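Local coordinates for protein adhesin (Streptococcus sanguinis SK1 = NCTC 7863, PDB 6VT2) that binds sialylated glycans through two tandem Siglec-like modules, probably letting the streptococcus adhere to host sialoglycoproteins, at residues V208-D213 and E312-R317; L226-N231 and L277-R282; V238-D243 and F299-T304. All coordinates share one frame; numbering follows the deposited sequence.

Contact 1: V208-D213 and E312-R317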
loop_
_atom_site.group_PDB
_atom_site.type_symbol
_atom_site.label_atom_id
_atom_site.label_comp_id
_atom_site.label_asym_id
_atom_site.label_seq_id
_atom_site.Cartn_x
_atom_site.Cartn_y
_atom_site.Cartn_z
ATOM N N VAL A 208 -8.556 -0.877 18.149
ATOM C CA VAL A 208 -9.326 0.306 17.791
ATOM C C VAL A 208 -10.720 0.305 18.423
ATOM O O VAL A 208 -11.268 1.359 18.764
ATOM C CB VAL A 208 -9.406 0.377 16.262
ATOM C CG1 VAL A 208 -10.296 1.525 15.857
ATOM C CG2 VAL A 208 -8.060 0.486 15.648
ATOM N N ASP A 209 -11.337 -0.860 18.564
ATOM C CA ASP A 209 -12.713 -0.956 19.023
ATOM C C ASP A 209 -12.827 -1.190 20.529
ATOM O O ASP A 209 -13.849 -1.678 21.014
ATOM C CB ASP A 209 -13.393 -2.045 18.183
ATOM C CG ASP A 209 -13.452 -1.672 16.721
ATOM O OD1 ASP A 209 -14.132 -0.670 16.394
ATOM O OD2 ASP A 209 -12.754 -2.298 15.883
ATOM N N GLU A 210 -11.792 -0.835 21.290
ATOM C CA GLU A 210 -11.857 -0.967 22.727
ATOM C C GLU A 210 -13.088 -0.281 23.256
ATOM O O GLU A 210 -13.361 0.861 22.889
ATOM C CB GLU A 210 -10.598 -0.356 23.344
ATOM C CG GLU A 210 -10.624 -0.470 24.823
ATOM C CD GLU A 210 -9.390 0.158 25.508
ATOM O OE1 GLU A 210 -8.511 0.707 24.797
ATOM O OE2 GLU A 210 -9.335 0.047 26.729
ATOM N N GLY A 211 -13.842 -1.004 24.090
ATOM C CA GLY A 211 -15.045 -0.476 24.709
ATOM C C GLY A 211 -16.296 -0.597 23.877
ATOM O O GLY A 211 -17.361 -0.175 24.331
ATOM N N ARG A 212 -16.194 -1.084 22.647
ATOM C CA ARG A 212 -17.333 -1.117 21.769
ATOM C C ARG A 212 -18.301 -2.224 22.171
ATOM O O ARG A 212 -17.909 -3.348 22.484
ATOM C CB ARG A 212 -16.873 -1.364 20.335
ATOM C CG ARG A 212 -17.955 -1.352 19.306
ATOM C CD ARG A 212 -17.346 -1.036 17.960
ATOM N NE ARG A 212 -18.344 -1.133 16.921
ATOM C CZ ARG A 212 -18.077 -1.237 15.643
ATOM N NH1 ARG A 212 -16.808 -1.221 15.245
ATOM N NH2 ARG A 212 -19.063 -1.357 14.773
ATOM N N ASP A 213 -19.582 -1.923 22.040
ATOM C CA ASP A 213 -20.630 -2.899 22.228
ATOM C C ASP A 213 -21.158 -3.260 20.856
ATOM O O ASP A 213 -21.654 -2.403 20.127
ATOM C CB ASP A 213 -21.760 -2.331 23.070
ATOM C CG ASP A 213 -21.448 -2.333 24.530
ATOM O OD1 ASP A 213 -20.390 -2.881 24.926
ATOM O OD2 ASP A 213 -22.265 -1.776 25.283
ATOM N N GLU A 312 -2.172 -4.605 26.692
ATOM C CA GLU A 312 -3.004 -4.972 27.812
ATOM C C GLU A 312 -4.287 -5.611 27.283
ATOM O O GLU A 312 -4.643 -5.475 26.111
ATOM C CB GLU A 312 -3.331 -3.753 28.658
ATOM C CG GLU A 312 -2.092 -3.125 29.260
ATOM C CD GLU A 312 -2.442 -2.174 30.426
ATOM O OE1 GLU A 312 -3.662 -1.984 30.744
ATOM O OE2 GLU A 312 -1.483 -1.659 31.048
ATOM N N ALA A 313 -4.973 -6.310 28.168
ATOM C CA ALA A 313 -6.278 -6.869 27.857
ATOM C C ALA A 313 -7.260 -5.739 27.691
ATOM O O ALA A 313 -7.379 -4.897 28.567
ATOM C CB ALA A 313 -6.734 -7.796 28.969
ATOM N N LYS A 314 -7.928 -5.697 26.539
ATOM C CA LYS A 314 -8.831 -4.621 26.170
ATOM C C LYS A 314 -10.224 -5.225 26.020
ATOM O O LYS A 314 -10.333 -6.270 25.498
ATOM C CB LYS A 314 -8.388 -4.029 24.840
ATOM C CG LYS A 314 -6.934 -3.609 24.850
ATOM C CD LYS A 314 -6.766 -2.346 25.580
ATOM C CE LYS A 314 -5.321 -1.907 25.728
ATOM N NZ LYS A 314 -5.232 -0.856 26.762
ATOM N N ILE A 315 -11.219 -4.497 26.481
ATOM C CA ILE A 315 -12.608 -4.985 26.574
ATOM C C ILE A 315 -13.373 -4.643 25.309
ATOM O O ILE A 315 -13.150 -3.658 24.791
ATOM C CB ILE A 315 -13.341 -4.272 27.719
ATOM C CG1 ILE A 315 -12.677 -4.677 29.022
ATOM C CG2 ILE A 315 -14.840 -4.532 27.763
ATOM C CD1 ILE A 315 -12.798 -6.094 29.303
ATOM N N PHE A 316 -14.203 -5.554 24.871
ATOM C CA PHE A 316 -15.313 -5.278 23.962
ATOM C C PHE A 316 -16.429 -6.215 24.393
ATOM O O PHE A 316 -16.211 -7.143 25.176
ATOM C CB PHE A 316 -14.964 -5.435 22.496
ATOM C CG PHE A 316 -14.743 -6.805 22.084
ATOM C CD1 PHE A 316 -13.555 -7.406 22.283
ATOM C CD2 PHE A 316 -15.727 -7.538 21.480
ATOM C CE1 PHE A 316 -13.329 -8.720 21.936
ATOM C CE2 PHE A 316 -15.510 -8.849 21.122
ATOM C CZ PHE A 316 -14.304 -9.442 21.308
ATOM N N ARG A 317 -17.659 -5.885 23.984
ATOM C CA ARG A 317 -18.779 -6.710 24.366
ATOM C C ARG A 317 -19.643 -7.051 23.180
ATOM O O ARG A 317 -19.714 -6.326 22.210
ATOM C CB ARG A 317 -19.696 -6.014 25.404
ATOM C CG ARG A 317 -18.895 -5.428 26.592
ATOM C CD ARG A 317 -19.772 -5.042 27.749
ATOM N NE ARG A 317 -20.717 -4.028 27.372
ATOM C CZ ARG A 317 -21.625 -3.546 28.223
ATOM N NH1 ARG A 317 -21.671 -3.996 29.472
ATOM N NH2 ARG A 317 -22.470 -2.642 27.813
HETATM O O HOH W 1 -10.657 -2.025 27.883
HETATM O O HOH W 2 -5.943 1.221 25.527
#

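Contact 2: L226-N231 and L277-R282. With CA (calcium ion), chain J.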
loop_
_atom_site.group_PDB
_atom_site.type_symbol
_atom_site.label_atom_id
_atom_site.label_comp_id
_atom_site.label_asym_id
_atom_site.label_seq_id
_atom_site.Cartn_x
_atom_site.Cartn_y
_atom_site.Cartn_z
ATOM N N LEU A 226 -13.601 -6.245 14.279
ATOM C CA LEU A 226 -12.741 -5.676 15.315
ATOM C C LEU A 226 -11.472 -5.220 14.604
ATOM O O LEU A 226 -10.983 -5.978 13.846
ATOM C CB LEU A 226 -12.391 -6.747 16.326
ATOM C CG LEU A 226 -13.421 -6.936 17.417
ATOM C CD1 LEU A 226 -14.707 -7.499 16.844
ATOM C CD2 LEU A 226 -12.867 -7.852 18.468
ATOM N N HIS A 227 -10.930 -4.075 15.004
ATOM C CA HIS A 227 -9.780 -3.614 14.125
ATOM C C HIS A 227 -8.607 -3.371 15.081
ATOM O O HIS A 227 -8.832 -2.899 16.134
ATOM C CB HIS A 227 -10.181 -2.325 13.395
ATOM C CG HIS A 227 -11.372 -2.414 12.500
ATOM N ND1 HIS A 227 -12.636 -2.538 12.963
ATOM C CD2 HIS A 227 -11.516 -2.327 11.190
ATOM C CE1 HIS A 227 -13.484 -2.567 11.979
ATOM N NE2 HIS A 227 -12.818 -2.452 10.887
ATOM N N PHE A 228 -7.407 -3.686 14.637
ATOM C CA PHE A 228 -6.167 -3.558 15.398
ATOM C C PHE A 228 -5.115 -2.923 14.506
ATOM O O PHE A 228 -5.091 -3.165 13.309
ATOM C CB PHE A 228 -5.654 -4.892 15.849
ATOM C CG PHE A 228 -6.653 -5.731 16.618
ATOM C CD1 PHE A 228 -7.580 -6.512 15.963
ATOM C CD2 PHE A 228 -6.635 -5.749 17.992
ATOM C CE1 PHE A 228 -8.468 -7.321 16.674
ATOM C CE2 PHE A 228 -7.540 -6.489 18.686
ATOM C CZ PHE A 228 -8.453 -7.269 18.062
ATOM N N TYR A 229 -4.207 -2.150 15.094
ATOM C CA TYR A 229 -3.041 -1.712 14.343
ATOM C C TYR A 229 -1.858 -1.639 15.287
ATOM O O TYR A 229 -1.973 -1.756 16.499
ATOM C CB TYR A 229 -3.264 -0.363 13.674
ATOM C CG TYR A 229 -3.352 0.798 14.596
ATOM C CD1 TYR A 229 -2.214 1.504 14.950
ATOM C CD2 TYR A 229 -4.587 1.234 15.085
ATOM C CE1 TYR A 229 -2.326 2.617 15.762
ATOM C CE2 TYR A 229 -4.691 2.320 15.895
ATOM C CZ TYR A 229 -3.567 3.004 16.235
ATOM O OH TYR A 229 -3.702 4.081 17.083
ATOM N N ASP A 230 -0.703 -1.559 14.706
ATOM C CA ASP A 230 0.512 -1.392 15.518
ATOM C C ASP A 230 1.333 -0.294 14.860
ATOM O O ASP A 230 1.287 -0.195 13.659
ATOM C CB ASP A 230 1.280 -2.703 15.617
ATOM C CG ASP A 230 2.419 -2.658 16.598
ATOM O OD1 ASP A 230 2.173 -2.399 17.695
ATOM O OD2 ASP A 230 3.517 -2.806 16.119
ATOM N N ASN A 231 2.208 0.370 15.607
ATOM C CA ASN A 231 3.127 1.398 15.059
ATOM C C ASN A 231 4.107 0.772 14.039
ATOM O O ASN A 231 4.487 1.437 13.146
ATOM C CB ASN A 231 3.874 2.123 16.178
ATOM C CG ASN A 231 4.819 1.231 16.929
ATOM O OD1 ASN A 231 4.565 0.093 17.038
ATOM N ND2 ASN A 231 5.935 1.734 17.398
ATOM N N LEU A 277 -5.625 -4.450 10.886
ATOM C CA LEU A 277 -5.958 -5.852 10.932
ATOM C C LEU A 277 -7.396 -6.012 11.411
ATOM O O LEU A 277 -7.800 -5.408 12.410
ATOM C CB LEU A 277 -5.032 -6.540 11.888
ATOM C CG LEU A 277 -5.155 -8.045 12.029
ATOM C CD1 LEU A 277 -4.794 -8.715 10.742
ATOM C CD2 LEU A 277 -4.313 -8.542 13.164
ATOM N N VAL A 278 -8.130 -6.907 10.783
ATOM C CA VAL A 278 -9.562 -7.020 11.058
ATOM C C VAL A 278 -9.816 -8.446 11.486
ATOM O O VAL A 278 -9.502 -9.383 10.747
ATOM C CB VAL A 278 -10.418 -6.681 9.834
ATOM C CG1 VAL A 278 -11.929 -6.851 10.132
ATOM C CG2 VAL A 278 -10.185 -5.245 9.363
ATOM N N THR A 279 -10.420 -8.606 12.657
ATOM C CA THR A 279 -10.931 -9.882 13.152
ATOM C C THR A 279 -12.456 -9.791 12.998
ATOM O O THR A 279 -13.063 -8.808 13.440
ATOM C CB THR A 279 -10.587 -10.142 14.610
ATOM O OG1 THR A 279 -9.148 -10.214 14.803
ATOM C CG2 THR A 279 -11.220 -11.442 15.061
ATOM N N THR A 280 -13.057 -10.763 12.335
ATOM C CA THR A 280 -14.513 -10.820 12.189
ATOM C C THR A 280 -15.035 -11.931 13.063
ATOM O O THR A 280 -14.515 -13.046 13.042
ATOM C CB THR A 280 -14.901 -11.063 10.761
ATOM O OG1 THR A 280 -14.456 -9.945 9.974
ATOM C CG2 THR A 280 -16.405 -11.117 10.597
ATOM N N ILE A 281 -15.981 -11.578 13.896
ATOM C CA ILE A 281 -16.701 -12.487 14.756
ATOM C C ILE A 281 -18.067 -12.655 14.138
ATOM O O ILE A 281 -18.774 -11.674 13.954
ATOM C CB ILE A 281 -16.804 -11.936 16.177
ATOM C CG1 ILE A 281 -15.417 -11.649 16.786
ATOM C CG2 ILE A 281 -17.556 -12.905 17.027
ATOM C CD1 ILE A 281 -15.444 -11.039 18.144
ATOM N N ARG A 282 -18.452 -13.885 13.863
ATOM C CA ARG A 282 -19.727 -14.187 13.213
ATOM C C ARG A 282 -20.477 -15.223 14.024
ATOM O O ARG A 282 -19.932 -16.266 14.382
ATOM C CB ARG A 282 -19.421 -14.682 11.839
ATOM C CG ARG A 282 -20.678 -15.144 11.052
ATOM C CD ARG A 282 -20.304 -15.673 9.687
ATOM N NE ARG A 282 -21.545 -16.118 9.068
ATOM C CZ ARG A 282 -21.642 -16.565 7.824
ATOM N NH1 ARG A 282 -22.858 -16.926 7.374
ATOM N NH2 ARG A 282 -20.536 -16.659 7.043
HETATM CA CA CA J . 4.607 -2.010 18.184
#

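Contact 3: V238-D243 and F299-T304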
loop_
_atom_site.group_PDB
_atom_site.type_symbol
_atom_site.label_atom_id
_atom_site.label_comp_id
_atom_site.label_asym_id
_atom_site.label_seq_id
_atom_site.Cartn_x
_atom_site.Cartn_y
_atom_site.Cartn_z
ATOM N N VAL A 238 -3.502 -12.163 17.732
ATOM C CA VAL A 238 -4.650 -11.609 18.441
ATOM C C VAL A 238 -5.171 -12.701 19.347
ATOM O O VAL A 238 -5.415 -13.833 18.895
ATOM C CB VAL A 238 -5.720 -11.112 17.466
ATOM C CG1 VAL A 238 -6.965 -10.694 18.216
ATOM C CG2 VAL A 238 -5.163 -10.033 16.603
ATOM N N ASN A 239 -5.282 -12.385 20.625
ATOM C CA ASN A 239 -5.537 -13.389 21.641
ATOM C C ASN A 239 -6.742 -12.984 22.468
ATOM O O ASN A 239 -6.696 -12.006 23.216
ATOM C CB ASN A 239 -4.333 -13.528 22.555
ATOM C CG ASN A 239 -4.494 -14.625 23.572
ATOM O OD1 ASN A 239 -5.465 -15.388 23.539
ATOM N ND2 ASN A 239 -3.505 -14.749 24.480
ATOM N N PHE A 240 -7.826 -13.741 22.317
ATOM C CA PHE A 240 -9.066 -13.540 23.064
ATOM C C PHE A 240 -9.111 -14.371 24.323
ATOM O O PHE A 240 -10.074 -14.283 25.072
ATOM C CB PHE A 240 -10.288 -13.889 22.189
ATOM C CG PHE A 240 -10.460 -13.001 21.027
ATOM C CD1 PHE A 240 -11.179 -11.851 21.139
ATOM C CD2 PHE A 240 -9.878 -13.314 19.810
ATOM C CE1 PHE A 240 -11.367 -11.037 20.128
ATOM C CE2 PHE A 240 -9.991 -12.501 18.749
ATOM C CZ PHE A 240 -10.755 -11.331 18.861
ATOM N N ALA A 241 -8.071 -15.127 24.612
ATOM C CA ALA A 241 -8.089 -16.079 25.707
ATOM C C ALA A 241 -6.855 -15.941 26.576
ATOM O O ALA A 241 -6.291 -16.934 27.025
ATOM C CB ALA A 241 -8.210 -17.498 25.167
ATOM N N GLY A 242 -6.523 -14.708 26.908
ATOM C CA GLY A 242 -5.262 -14.341 27.581
ATOM C C GLY A 242 -5.223 -14.661 29.061
ATOM O O GLY A 242 -4.191 -14.609 29.642
ATOM N N ASP A 243 -6.363 -14.904 29.639
ATOM C CA ASP A 243 -6.510 -15.286 31.056
ATOM C C ASP A 243 -7.749 -16.153 31.213
ATOM O O ASP A 243 -8.438 -16.354 30.265
ATOM C CB ASP A 243 -6.592 -14.054 31.916
ATOM C CG ASP A 243 -7.739 -13.246 31.429
ATOM O OD1 ASP A 243 -8.839 -13.461 31.799
ATOM O OD2 ASP A 243 -7.439 -12.305 30.733
ATOM N N PHE A 299 -15.694 -9.519 26.632
ATOM C CA PHE A 299 -14.483 -10.149 26.163
ATOM C C PHE A 299 -13.281 -9.310 26.539
ATOM O O PHE A 299 -13.377 -8.096 26.717
ATOM C CB PHE A 299 -14.506 -10.299 24.636
ATOM C CG PHE A 299 -15.617 -11.145 24.130
ATOM C CD1 PHE A 299 -16.848 -10.585 23.834
ATOM C CD2 PHE A 299 -15.450 -12.482 23.935
ATOM C CE1 PHE A 299 -17.884 -11.341 23.401
ATOM C CE2 PHE A 299 -16.477 -13.245 23.424
ATOM C CZ PHE A 299 -17.710 -12.675 23.180
ATOM N N LYS A 300 -12.131 -9.967 26.538
ATOM C CA LYS A 300 -10.853 -9.300 26.699
ATOM C C LYS A 300 -9.988 -9.796 25.559
ATOM O O LYS A 300 -9.839 -11.009 25.350
ATOM C CB LYS A 300 -10.245 -9.637 28.079
ATOM C CG LYS A 300 -11.117 -9.118 29.250
ATOM C CD LYS A 300 -10.324 -8.909 30.516
ATOM C CE LYS A 300 -9.827 -10.221 31.124
ATOM N NZ LYS A 300 -8.708 -9.995 32.103
ATOM N N VAL A 301 -9.378 -8.874 24.857
ATOM C CA VAL A 301 -8.537 -9.197 23.716
ATOM C C VAL A 301 -7.185 -8.524 23.922
ATOM O O VAL A 301 -7.098 -7.407 24.433
ATOM C CB VAL A 301 -9.210 -8.794 22.387
ATOM C CG1 VAL A 301 -9.400 -7.296 22.286
ATOM C CG2 VAL A 301 -8.444 -9.371 21.276
ATOM N N ARG A 302 -6.157 -9.204 23.514
ATOM C CA ARG A 302 -4.799 -8.687 23.451
ATOM C C ARG A 302 -4.231 -8.913 22.047
ATOM O O ARG A 302 -4.654 -9.823 21.322
ATOM C CB ARG A 302 -3.894 -9.421 24.420
ATOM C CG ARG A 302 -4.253 -9.323 25.848
ATOM C CD ARG A 302 -3.367 -10.265 26.694
ATOM N NE ARG A 302 -3.718 -10.191 28.112
ATOM C CZ ARG A 302 -3.125 -9.358 28.971
ATOM N NH1 ARG A 302 -2.145 -8.544 28.550
ATOM N NH2 ARG A 302 -3.486 -9.355 30.218
ATOM N N ALA A 303 -3.285 -8.093 21.632
ATOM C CA ALA A 303 -2.641 -8.262 20.335
ATOM C C ALA A 303 -1.146 -8.081 20.570
ATOM O O ALA A 303 -0.730 -7.304 21.426
ATOM C CB ALA A 303 -3.160 -7.306 19.278
ATOM N N THR A 304 -0.360 -8.844 19.827
ATOM C CA THR A 304 1.083 -8.836 19.956
ATOM C C THR A 304 1.713 -8.474 18.623
ATOM O O THR A 304 1.245 -8.909 17.571
ATOM C CB THR A 304 1.548 -10.217 20.394
ATOM O OG1 THR A 304 0.988 -10.560 21.640
ATOM C CG2 THR A 304 3.099 -10.235 20.577
HETATM O O HOH W 3 -7.393 -12.150 25.945
HETATM O O HOH W 4 -12.343 -12.926 25.806
HETATM O O HOH W 5 -6.159 -11.418 28.398
HETATM O O HOH W 6 -5.481 -10.999 31.544
#

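Contact 1: V208-D213 and E312-R317
D213 and R317 make the salt bridge of this contact. Their side chains run alongside each other in the same direction, and the guanidinium grips the carboxylate side-on: R317 NE bonds D213 OD1 at 2.7 Å and R317 NH2 bonds D213 OD2 at 2.7 Å. Both oxygens are met on their syn side; they lie in the guanidinium plane, while the donors stand somewhat out of the carboxylate plane, the two planes being 25° apart. A bend at chi3 (-61°) brings R317 NE to D213 OD1.

Backbone bonds make up the second group. G211 N donates to I315 O at 2.8 Å, and R317 N donates to R212 O at 3.0 Å. D213 and R317 pair as a parallel bridge. Ahead of it, D209-R212 is a type II turn closed by R212 N to D209 O, with G211 at positive phi (85°) in its third position. The turn is also tied by its own side chains, since R212 NH1 reaches D209 OD1 from above the carboxylate plane, while D209 OD2 is bonded to H227 ND1.

Water and looser charge contacts form the third group. The extended E210 crosses K314 obliquely, its OE1 3.6 Å from K314 CD. The charged ends, E210 OE1 and K314 NZ, stay 4.1 Å apart, too far for a salt bridge, and one water links these two atoms. A second water accepts from I315 N and donates to E210 OE2.

F316 turns its ring away, toward F299 and L226 in the interior. The arrangement is that of an edge strand switching sheets in an immunoglobulin-like sandwich: after strand 206-207 in one sheet, the turn delivers the chain to strand 213-217, parallel to 314-321 in the other.

Contact 2: L226-N231 and L277-R282
L226-F228 and L277-T279 are paired in the middle of an antiparallel four-stranded sheet, one of the two layers of the Siglec-like β-sandwich; the short strand segments run 155° apart. Two hydrogen-bonded pairs flank a non-hydrogen-bonded one. In the L226-T279 pair, L226 N to T279 O measures 2.7 Å and the return bond comes from T279 N to L226 O. In the F228-L277 pair, F228 N donates to L277 O at 2.8 Å, while the bond from L277 N to F228 O is more bent (137° at the hydrogen). Between them, H227 and V278 bring their CA atoms to 4.6 Å.

The two faces differ in chemistry. L226, F228, L277 and T279 point to the buried interior, where F228 and L277 pack on I235 and V238 of the opposing sheet. L226 CD1 meets I281 CD1 at 3.8 Å. On the other, partly exposed face, H227 and V278 run alongside each other in the same direction; V278 CG2 touches H227 CD2 at 3.7 Å.

Beyond the strand, the chain reaches a calcium ion. D230 chelates the calcium ion with OD1 and OD2, and N231 OD1 lies 2.4 Å from the same calcium ion; D201, V203 and D305 supply the other protein ligands.

Inside the sandwich, the F228 ring crosses the T279 side chain, and CE1 is its nearest atom to the hydroxyl. T279 OG1, hydrogen-bonded to T262, stands 3.5 Å from F228 CE1.

Contact 3: V238-D243 and F299-T304
D243 and K300 meet at the glycan-binding end of the Siglec-like sandwich, where edge strand 235-239 pairs antiparallel with 296-305 and then leaves the sheet. The K300 chain bends at chi3 (-68°), which turns CE toward D243; K300 NZ then bonds D243 OD2 in a 3.0 Å salt bridge, approaching from above the carboxylate plane. The lysine side chain also touches the bound galactose. Two waters donate to the same D243 OD2 and accept from R302 NE and R302 NH2, so this one oxygen gathers the lysine and, through water, the arginine.

D243 itself is positioned by its N-cap role: OD1 accepts from A246 N at the start of helix 244-255. Leading to it, N239 OD1 accepts from A241 N at 2.8 Å in an Asx turn, as the chain departs from the strand. Another water bridges the two backbones where the direct pairing ends, donating to N239 O and K300 O while accepting from G242 N.

Farther back lies the regular pairing: N239 N to R302 O at 2.7 Å, answered by R302 N to N239 O. On the inward face, V238 CG1 packs 3.6 Å from V301 CG2. That methyl, anti to the backbone N, also makes a CH-pi contact with F240: V301 CG2 sits over one ring face, 3.8 Å from the F240 centroid and 21° off the ring normal, displaced toward the rim.

Contact 2 is the buried one, with five of its seven touching residues in the interior; contacts 1 and 3 are partly buried and carry the salt bridges and bridging waters. Contacts 1 and 3 share a sheet, since strands 314-321 and 296-305 are neighbours there, joined by F316 O to F299 N and K314 N to V301 O. Contact 2 belongs to the facing sheet and closes the core against both: F228 CZ packs on V238 CG1 and V301 CG2, and L226 CD2 on F316 CZ. The sites diverge likewise, with two calcium ligands at the end of segment 226-231 in contact 2 and a glycan-pocket lysine in contact 3.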